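Local coordinates for protein aminopeptidase (Aneurinibacillus sp. AM-1, PDB 5IB9) that probably cleaves amino-terminal residues from peptides as a zinc-dependent aminopeptidase of family M28 that also carries a protease-associated domain, at residues E83-S88 with I125-K130; G270-G275 with R345-S350; L326-S331 with I410-R415. All coordinates share one frame; numbering follows the deposited sequence.

Interaction 1 (E83-S88 with I125-K130); sequences EAFTYS and ISFADK
Phe85 and Phe127 are the closest backbone positions here, yet their CA atoms stay 8.5 Å apart, so the turn at 85-88 and the start of helix 127-136 are joined through two rings alone. They meet as an edge-to-face pair, tilted rather than strictly perpendicular: the planes make 51° and the centroids lie 4.5 Å apart. Phe85 brings the edge, with CE2 over the centre of the Phe127 ring and 3.3 Å from Phe127 CG, while CZ rests over the CD2-CE2 side. In Phe127 a chi1 of -59° sets CG beside the backbone N and swings the ring out from the helix to present a face. The backbone on each side is held locally: Phe85 opens a type II turn closed by Ser88 N to Phe85 O at 3.0 Å, and Ser126 is the N-cap of the helix, its OG accepting from Asp129 N at 3.0 Å. Ile144 of strand 141-145 and Leu152 of a loop touch both rings and extend this apolar patch of the protease-associated domain. Replacing Phe127 with an alanine removes the face that the CE2-CZ edge of Phe85 presses on, and would probably open a gap between turn and helix. With no hydrogen bond crossing between the segments, the contact depends on ring shape and close dispersion packing, with the weak electrostatic attraction of C-H edge to pi face.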
loop_
_atom_site.group_PDB
_atom_site.type_symbol
_atom_site.label_atom_id
_atom_site.label_comp_id
_atom_site.label_asym_id
_atom_site.label_seq_id
_atom_site.Cartn_x
_atom_site.Cartn_y
_atom_site.Cartn_z
ATOM N N GLU A 83 -14.858 11.981 24.155
ATOM C CA GLU A 83 -14.739 11.888 22.679
ATOM C C GLU A 83 -13.919 10.643 22.265
ATOM O O GLU A 83 -12.684 10.633 22.475
ATOM C CB GLU A 83 -14.030 13.153 22.112
ATOM C CG GLU A 83 -14.775 14.510 22.337
ATOM C CD GLU A 83 -16.028 14.665 21.456
ATOM O OE1 GLU A 83 -15.865 15.037 20.272
ATOM O OE2 GLU A 83 -17.170 14.427 21.945
ATOM N N ALA A 84 -14.578 9.632 21.670
ATOM C CA ALA A 84 -13.862 8.478 21.055
ATOM C C ALA A 84 -12.857 8.917 19.997
ATOM O O ALA A 84 -13.158 9.743 19.104
ATOM C CB ALA A 84 -14.830 7.476 20.456
ATOM N N PHE A 85 -11.664 8.347 20.049
ATOM C CA PHE A 85 -10.684 8.637 19.037
ATOM C C PHE A 85 -11.153 7.885 17.766
ATOM O O PHE A 85 -11.815 6.836 17.869
ATOM C CB PHE A 85 -9.286 8.141 19.448
ATOM C CG PHE A 85 -8.545 9.088 20.373
ATOM C CD1 PHE A 85 -8.679 8.965 21.764
ATOM C CD2 PHE A 85 -7.694 10.084 19.875
ATOM C CE1 PHE A 85 -7.994 9.838 22.625
ATOM C CE2 PHE A 85 -7.011 10.973 20.738
ATOM C CZ PHE A 85 -7.161 10.833 22.125
ATOM N N THR A 86 -10.829 8.429 16.581
ATOM C CA THR A 86 -11.204 7.742 15.338
ATOM C C THR A 86 -10.403 6.450 15.267
ATOM O O THR A 86 -9.218 6.459 15.547
ATOM C CB THR A 86 -10.873 8.618 14.113
ATOM O OG1 THR A 86 -11.656 9.809 14.182
ATOM C CG2 THR A 86 -11.240 7.871 12.820
ATOM N N TYR A 87 -11.075 5.349 14.923
ATOM C CA TYR A 87 -10.536 3.991 14.928
ATOM C C TYR A 87 -10.504 3.333 16.313
ATOM O O TYR A 87 -9.954 2.224 16.480
ATOM C CB TYR A 87 -9.183 3.857 14.236
ATOM C CG TYR A 87 -9.282 4.207 12.752
ATOM C CD1 TYR A 87 -8.798 5.420 12.286
ATOM C CD2 TYR A 87 -9.874 3.318 11.861
ATOM C CE1 TYR A 87 -8.908 5.768 10.928
ATOM C CE2 TYR A 87 -9.984 3.642 10.515
ATOM C CZ TYR A 87 -9.515 4.846 10.071
ATOM O OH TYR A 87 -9.642 5.129 8.731
ATOM N N SER A 88 -11.148 3.986 17.271
ATOM C CA SER A 88 -11.285 3.308 18.573
ATOM C C SER A 88 -12.106 2.020 18.476
ATOM O O SER A 88 -13.194 2.034 17.917
ATOM C CB SER A 88 -11.906 4.262 19.623
ATOM O OG SER A 88 -12.088 3.552 20.854
ATOM N N ILE A 125 4.413 11.447 21.923
ATOM C CA ILE A 125 4.224 10.294 21.030
ATOM C C ILE A 125 2.784 10.272 20.452
ATOM O O ILE A 125 1.942 11.080 20.872
ATOM C CB ILE A 125 4.641 8.930 21.693
ATOM C CG1 ILE A 125 3.834 8.618 22.983
ATOM C CG2 ILE A 125 6.124 8.900 21.976
ATOM C CD1 ILE A 125 4.051 7.191 23.444
ATOM N N SER A 126 2.514 9.398 19.460
ATOM C CA SER A 126 1.216 9.455 18.741
ATOM C C SER A 126 0.147 8.938 19.679
ATOM O O SER A 126 0.490 8.080 20.529
ATOM C CB SER A 126 1.211 8.574 17.484
ATOM O OG SER A 126 1.639 7.260 17.762
ATOM N N PHE A 127 -1.093 9.422 19.538
ATOM C CA PHE A 127 -2.252 8.748 20.190
ATOM C C PHE A 127 -2.241 7.242 19.969
ATOM O O PHE A 127 -2.414 6.451 20.892
ATOM C CB PHE A 127 -3.577 9.279 19.729
ATOM C CG PHE A 127 -3.780 10.719 19.971
ATOM C CD1 PHE A 127 -4.121 11.563 18.908
ATOM C CD2 PHE A 127 -3.681 11.258 21.267
ATOM C CE1 PHE A 127 -4.346 12.920 19.115
ATOM C CE2 PHE A 127 -3.904 12.612 21.495
ATOM C CZ PHE A 127 -4.230 13.460 20.421
ATOM N N ALA A 128 -2.069 6.812 18.724
ATOM C CA ALA A 128 -1.840 5.393 18.425
ATOM C C ALA A 128 -0.845 4.648 19.326
ATOM O O ALA A 128 -1.126 3.548 19.795
ATOM C CB ALA A 128 -1.384 5.252 16.933
ATOM N N ASP A 129 0.359 5.193 19.506
ATOM C CA ASP A 129 1.345 4.476 20.302
ATOM C C ASP A 129 1.026 4.383 21.812
ATOM O O ASP A 129 1.257 3.365 22.426
ATOM C CB ASP A 129 2.720 5.094 20.132
ATOM C CG ASP A 129 3.481 4.515 18.929
ATOM O OD1 ASP A 129 4.542 5.112 18.628
ATOM O OD2 ASP A 129 3.037 3.489 18.318
ATOM N N LYS A 130 0.469 5.455 22.348
ATOM C CA LYS A 130 -0.033 5.493 23.745
ATOM C C LYS A 130 -1.022 4.392 23.927
ATOM O O LYS A 130 -0.911 3.639 24.877
ATOM C CB LYS A 130 -0.686 6.833 24.047
ATOM C CG LYS A 130 0.255 8.016 24.118
ATOM C CD LYS A 130 -0.592 9.281 24.017
ATOM C CE LYS A 130 0.179 10.650 23.933
ATOM N NZ LYS A 130 1.061 10.890 25.131
#

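Interaction 2 (G270-G275 with R345-S350); sequences GAEENG and RSDHES. With ZN (zinc ion), chain B; BES (2-(3-amino-2-hydroxy-4-phenyl-butyrylamino)-4-methyl-pentanoic acid), chain H.
Asp347 OD1 is gripped by a water and by the hydroxyl of Ser279. The water donates to Asp347 OD1 at 2.7 Å and, with its other hydrogen, to Gly270 O at 2.9 Å, bridging the two segments where no direct hydrogen bond links them. The Asp347 carboxylate also abuts the aliphatic part of Glu272, whose CG lies 3.3 Å from Asp347 OD2, and the two carboxylate planes stand 76° apart. The Glu272 chain bends at chi2 (-91°), which turns its head away from Asp347 toward the inhibitor and the Arg345 carbonyl; OE2 then lies 3.3 Å from Arg345 O, a meeting of two acceptors and not a bond. This is the active site of the M28 peptidase fold: the loop after strand 263-269 supplies Glu273, which chelates a zinc ion with OE2 at 2.1 Å and a longer OE1 bond, alongside Asp240, His371 and two oxygens of the inhibitor BES. From the other segment, Arg345 O accepts a hydrogen bond from BES N1 at 3.0 Å, and the Arg345 guanidinium clasps the BES carboxylate, NE reaching O4 at 2.7 Å with NH2 on the same oxygen. Over one face of that guanidinium, near its rim, sits C8 of the BES phenyl ring. Ser346 OG serves as second shell, hydrogen-bonded to Asp301, a ligand of the second zinc ion, and to Gln299, while its CA packs against Glu272 OE2.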
loop_
_atom_site.group_PDB
_atom_site.type_symbol
_atom_site.label_atom_id
_atom_site.label_comp_id
_atom_site.label_asym_id
_atom_site.label_seq_id
_atom_site.Cartn_x
_atom_site.Cartn_y
_atom_site.Cartn_z
ATOM N N GLY A 270 -7.594 11.723 -3.343
ATOM C CA GLY A 270 -8.662 11.339 -2.400
ATOM C C GLY A 270 -8.084 11.047 -1.037
ATOM O O GLY A 270 -6.893 10.863 -0.842
ATOM N N ALA A 271 -8.998 11.021 -0.056
ATOM C CA ALA A 271 -8.671 10.511 1.313
ATOM C C ALA A 271 -7.531 11.209 1.897
ATOM O O ALA A 271 -6.753 10.656 2.639
ATOM C CB ALA A 271 -8.545 8.937 1.322
ATOM N N GLU A 272 -7.318 12.495 1.629
ATOM C CA GLU A 272 -6.288 13.305 2.271
ATOM C C GLU A 272 -6.540 13.397 3.793
ATOM O O GLU A 272 -5.578 13.287 4.573
ATOM C CB GLU A 272 -6.132 14.694 1.607
ATOM C CG GLU A 272 -4.920 15.484 2.120
ATOM C CD GLU A 272 -5.269 16.380 3.333
ATOM O OE1 GLU A 272 -6.453 16.485 3.743
ATOM O OE2 GLU A 272 -4.248 16.918 3.813
ATOM N N GLU A 273 -7.813 13.563 4.114
ATOM C CA GLU A 273 -8.118 13.883 5.542
ATOM C C GLU A 273 -7.977 12.632 6.392
ATOM O O GLU A 273 -7.883 12.776 7.643
ATOM C CB GLU A 273 -9.522 14.404 5.587
ATOM C CG GLU A 273 -9.836 15.771 4.866
ATOM C CD GLU A 273 -9.171 17.001 5.514
ATOM O OE1 GLU A 273 -8.355 16.803 6.470
ATOM O OE2 GLU A 273 -9.472 18.164 4.974
ATOM N N ASN A 274 -7.907 11.485 5.768
ATOM C CA ASN A 274 -7.701 10.204 6.411
ATOM C C ASN A 274 -6.261 9.832 6.651
ATOM O O ASN A 274 -5.973 8.686 7.031
ATOM C CB ASN A 274 -8.340 9.043 5.530
ATOM C CG ASN A 274 -9.808 9.302 5.195
ATOM O OD1 ASN A 274 -10.726 8.795 5.876
ATOM N ND2 ASN A 274 -10.034 10.214 4.268
ATOM N N GLY A 275 -5.299 10.721 6.349
ATOM C CA GLY A 275 -3.918 10.432 6.476
ATOM C C GLY A 275 -3.169 10.364 5.141
ATOM O O GLY A 275 -2.228 9.611 4.976
ATOM N N ARG A 345 1.302 17.865 6.957
ATOM C CA ARG A 345 -0.153 17.836 7.125
ATOM C C ARG A 345 -0.917 17.965 5.807
ATOM O O ARG A 345 -2.108 18.388 5.808
ATOM C CB ARG A 345 -0.709 18.929 8.100
ATOM C CG ARG A 345 -0.078 18.902 9.506
ATOM C CD ARG A 345 -0.426 20.230 10.317
ATOM N NE ARG A 345 -1.864 20.396 10.528
ATOM C CZ ARG A 345 -2.427 21.419 11.164
ATOM N NH1 ARG A 345 -1.668 22.367 11.711
ATOM N NH2 ARG A 345 -3.749 21.482 11.279
ATOM N N SER A 346 -0.222 17.736 4.665
ATOM C CA SER A 346 -0.975 17.772 3.333
ATOM C C SER A 346 -0.151 16.904 2.386
ATOM O O SER A 346 0.851 16.343 2.749
ATOM C CB SER A 346 -1.193 19.202 2.834
ATOM O OG SER A 346 -2.192 19.207 1.822
ATOM N N ASP A 347 -0.660 16.769 1.177
ATOM C CA ASP A 347 -0.136 15.771 0.213
ATOM C C ASP A 347 1.299 16.020 -0.259
ATOM O O ASP A 347 1.910 15.043 -0.721
ATOM C CB ASP A 347 -1.074 15.693 -1.005
ATOM C CG ASP A 347 -2.486 15.234 -0.601
ATOM O OD1 ASP A 347 -2.607 14.127 -0.036
ATOM O OD2 ASP A 347 -3.428 16.059 -0.816
ATOM N N HIS A 348 1.868 17.201 -0.006
ATOM C CA HIS A 348 3.296 17.388 -0.344
ATOM C C HIS A 348 4.167 16.424 0.444
ATOM O O HIS A 348 5.242 16.056 -0.037
ATOM C CB HIS A 348 3.749 18.822 -0.164
ATOM C CG HIS A 348 3.558 19.329 1.235
ATOM N ND1 HIS A 348 2.341 19.293 1.916
ATOM C CD2 HIS A 348 4.457 19.934 2.037
ATOM C CE1 HIS A 348 2.547 19.824 3.139
ATOM N NE2 HIS A 348 3.815 20.244 3.210
ATOM N N GLU A 349 3.730 15.993 1.629
ATOM C CA GLU A 349 4.515 15.017 2.433
ATOM C C GLU A 349 4.720 13.706 1.712
ATOM O O GLU A 349 5.714 13.018 1.958
ATOM C CB GLU A 349 3.753 14.770 3.701
ATOM C CG GLU A 349 4.612 14.073 4.806
ATOM C CD GLU A 349 3.883 14.178 6.154
ATOM O OE1 GLU A 349 3.490 15.286 6.630
ATOM O OE2 GLU A 349 3.671 13.141 6.728
ATOM N N SER A 350 3.806 13.350 0.817
ATOM C CA SER A 350 3.972 12.085 0.069
ATOM C C SER A 350 5.041 12.080 -0.980
ATOM O O SER A 350 5.586 11.026 -1.323
ATOM C CB SER A 350 2.586 11.738 -0.510
ATOM O OG SER A 350 1.624 11.621 0.572
HETATM ZN ZN ZN B . -8.263 19.362 6.219
HETATM N N2 BES H . -5.293 21.526 4.990
HETATM C C1 BES H . -5.071 20.638 6.132
HETATM C C6 BES H . -3.642 20.845 6.626
HETATM C C7 BES H . -3.294 22.160 7.315
HETATM C C8 BES H . -4.180 22.825 8.200
HETATM C C12 BES H . -2.013 22.705 7.078
HETATM C C9 BES H . -3.770 24.019 8.829
HETATM C C11 BES H . -1.603 23.913 7.708
HETATM C C10 BES H . -2.494 24.563 8.577
HETATM C C2 BES H . -5.316 19.182 5.718
HETATM O O2 BES H . -6.545 19.300 5.005
HETATM C C3 BES H . -5.519 18.435 6.991
HETATM O O3 BES H . -6.509 18.706 7.662
HETATM N N1 BES H . -4.595 17.613 7.352
HETATM C C4 BES H . -4.716 16.920 8.639
HETATM C C13 BES H . -3.466 16.059 8.691
HETATM C C14 BES H . -3.386 14.989 7.597
HETATM C C15 BES H . -2.135 14.192 7.943
HETATM C C16 BES H . -4.630 14.109 7.462
HETATM C C5 BES H . -4.595 17.846 9.842
HETATM O O1 BES H . -5.005 17.437 10.967
HETATM O O4 BES H . -4.094 18.983 9.758
HETATM O O HOH W 1 -4.298 12.015 -0.085
#

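Interaction 3 (L326-S331 with I410-R415); sequences LGAAAS and IDYPRR
Ala328 and Tyr412 form a CH-pi contact: the methyl carbon CB of Ala328 stands 3.5 Å from the centroid of the Tyr412 ring and 16° off its normal. The methyl sits over one face, shifted toward CG and CD1, with CD1 at 3.4 Å from Ala328 CB. Tyr412 takes a chi1 of 57°, which places CG between its backbone N and carbonyl carbon and lays the ring broadside to the helix. The aliphatic contacts come from Ile410, whose extended chain (CG1 opposite the backbone N, chi1 166°) drives CD1 against the helix surface. Ile410 CD1 lies 4.1 Å from Ala328 CB and 3.7 Å from Ala329 CA, and a tight 3.1 Å from Ala328 O. Small residues on this side of helix 322-334 let the C-terminal tail of the chain run close to the helix, with CA separations of 6.6 Å for Ala329 to Ile410 and 6.8 Å for Ala328 to Tyr412. Another side of the same helix meets helix 382-400 through Leu326 and Ala330, so the helix is held between that helix and the tail. Polar and cation-pi interactions flank this packing: Tyr412 OH is hydrogen-bonded to Thr324 and Asp325, about one turn before Ala328 in the helix, and Lys320 makes a cation-pi contact with the ring. Further along the tail, backbone hydrogen bonds tie Pro413 and Arg415 to Tyr340 of strand 340-342.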
loop_
_atom_site.group_PDB
_atom_site.type_symbol
_atom_site.label_atom_id
_atom_site.label_comp_id
_atom_site.label_asym_id
_atom_site.label_seq_id
_atom_site.Cartn_x
_atom_site.Cartn_y
_atom_site.Cartn_z
ATOM N N LEU A 326 10.917 28.660 -7.044
ATOM C CA LEU A 326 10.084 29.102 -8.181
ATOM C C LEU A 326 8.899 29.949 -7.620
ATOM O O LEU A 326 8.563 30.939 -8.243
ATOM C CB LEU A 326 9.509 27.907 -8.952
ATOM C CG LEU A 326 10.553 27.227 -9.860
ATOM C CD1 LEU A 326 10.007 25.770 -10.245
ATOM C CD2 LEU A 326 11.016 28.111 -11.091
ATOM N N GLY A 327 8.327 29.532 -6.453
ATOM C CA GLY A 327 7.204 30.268 -5.855
ATOM C C GLY A 327 7.714 31.640 -5.422
ATOM O O GLY A 327 6.997 32.653 -5.720
ATOM N N ALA A 328 8.919 31.704 -4.841
ATOM C CA ALA A 328 9.452 33.001 -4.424
ATOM C C ALA A 328 9.762 33.831 -5.599
ATOM O O ALA A 328 9.503 35.070 -5.566
ATOM C CB ALA A 328 10.700 32.850 -3.542
ATOM N N ALA A 329 10.315 33.300 -6.671
ATOM C CA ALA A 329 10.674 34.069 -7.868
ATOM C C ALA A 329 9.385 34.650 -8.478
ATOM O O ALA A 329 9.271 35.848 -8.654
ATOM C CB ALA A 329 11.325 33.207 -8.952
ATOM N N ALA A 330 8.373 33.823 -8.657
ATOM C CA ALA A 330 7.127 34.304 -9.284
ATOM C C ALA A 330 6.529 35.326 -8.366
ATOM O O ALA A 330 6.108 36.384 -8.878
ATOM C CB ALA A 330 6.125 33.120 -9.504
ATOM N N SER A 331 6.416 35.080 -7.076
ATOM C CA SER A 331 5.869 36.119 -6.229
ATOM C C SER A 331 6.646 37.407 -6.332
ATOM O O SER A 331 6.038 38.496 -6.294
ATOM C CB SER A 331 5.720 35.579 -4.798
ATOM O OG SER A 331 5.042 36.598 -4.000
ATOM N N ILE A 410 17.231 34.964 -5.404
ATOM C CA ILE A 410 16.243 35.803 -4.730
ATOM C C ILE A 410 16.260 35.413 -3.253
ATOM O O ILE A 410 16.249 34.221 -2.927
ATOM C CB ILE A 410 14.822 35.507 -5.376
ATOM C CG1 ILE A 410 13.631 36.044 -4.581
ATOM C CG2 ILE A 410 14.586 34.019 -5.447
ATOM C CD1 ILE A 410 12.409 36.063 -5.349
ATOM N N ASP A 411 16.326 36.388 -2.362
ATOM C CA ASP A 411 16.231 36.096 -0.941
ATOM C C ASP A 411 14.761 36.065 -0.610
ATOM O O ASP A 411 13.928 36.827 -1.134
ATOM C CB ASP A 411 16.864 37.179 -0.039
ATOM C CG ASP A 411 18.341 37.376 -0.309
ATOM O OD1 ASP A 411 19.198 36.943 0.501
ATOM O OD2 ASP A 411 18.640 37.983 -1.363
ATOM N N TYR A 412 14.409 35.163 0.260
ATOM C CA TYR A 412 13.128 35.227 0.844
ATOM C C TYR A 412 13.212 34.581 2.209
ATOM O O TYR A 412 14.017 33.666 2.383
ATOM C CB TYR A 412 12.115 34.540 -0.154
ATOM C CG TYR A 412 12.451 33.075 -0.537
ATOM C CD1 TYR A 412 13.414 32.807 -1.522
ATOM C CD2 TYR A 412 11.770 32.015 0.033
ATOM C CE1 TYR A 412 13.676 31.480 -1.972
ATOM C CE2 TYR A 412 12.064 30.656 -0.392
ATOM C CZ TYR A 412 12.945 30.447 -1.371
ATOM O OH TYR A 412 13.233 29.141 -1.742
ATOM N N PRO A 413 12.389 35.000 3.191
ATOM C CA PRO A 413 12.601 34.673 4.611
ATOM C C PRO A 413 11.886 33.463 5.080
ATOM O O PRO A 413 10.858 33.102 4.495
ATOM C CB PRO A 413 11.988 35.879 5.316
ATOM C CG PRO A 413 10.812 36.275 4.430
ATOM C CD PRO A 413 11.370 36.085 3.058
ATOM N N ARG A 414 12.436 32.794 6.089
ATOM C CA ARG A 414 11.736 31.776 6.788
ATOM C C ARG A 414 10.880 32.415 7.811
ATOM O O ARG A 414 11.332 33.325 8.521
ATOM C CB ARG A 414 12.746 30.835 7.455
ATOM C CG ARG A 414 12.191 29.502 8.015
ATOM C CD ARG A 414 13.427 28.553 8.118
ATOM N NE ARG A 414 13.179 27.190 8.606
ATOM C CZ ARG A 414 12.564 26.898 9.744
ATOM N NH1 ARG A 414 12.069 27.879 10.501
ATOM N NH2 ARG A 414 12.429 25.625 10.134
ATOM N N ARG A 415 9.633 31.971 7.917
ATOM C CA ARG A 415 8.697 32.540 8.872
ATOM C C ARG A 415 8.033 31.446 9.659
ATOM O O ARG A 415 7.628 30.441 9.079
ATOM C CB ARG A 415 7.691 33.459 8.207
ATOM C CG ARG A 415 8.270 34.873 8.150
ATOM C CD ARG A 415 7.322 35.964 7.696
ATOM N NE ARG A 415 8.090 37.017 7.000
ATOM C CZ ARG A 415 7.541 37.925 6.185
ATOM N NH1 ARG A 415 6.227 37.898 5.980
ATOM N NH2 ARG A 415 8.285 38.862 5.574
#

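Overall arrangement
The three contacts share no helix or strand, and none touches another. Interaction 2 is buried, its centre about 4 Å from the centre of the chain, and is the polar one, built on carboxylates, a bridging water, zinc and inhibitor. Interactions 1 and 3 lie on opposite sides of that centre, about 38 Å apart between their own centres, and both rely on apolar packing: ring on ring, partly buried, in the protease-associated domain, and methyl groups against ring and helix, buried, in the peptidase domain. Interaction 1 closes before interaction 2 opens; the Phe127 side chain is about 9 Å from the inhibitor. The segments of interactions 2 and 3 alternate along the chain, with about 12 Å between their nearest atoms.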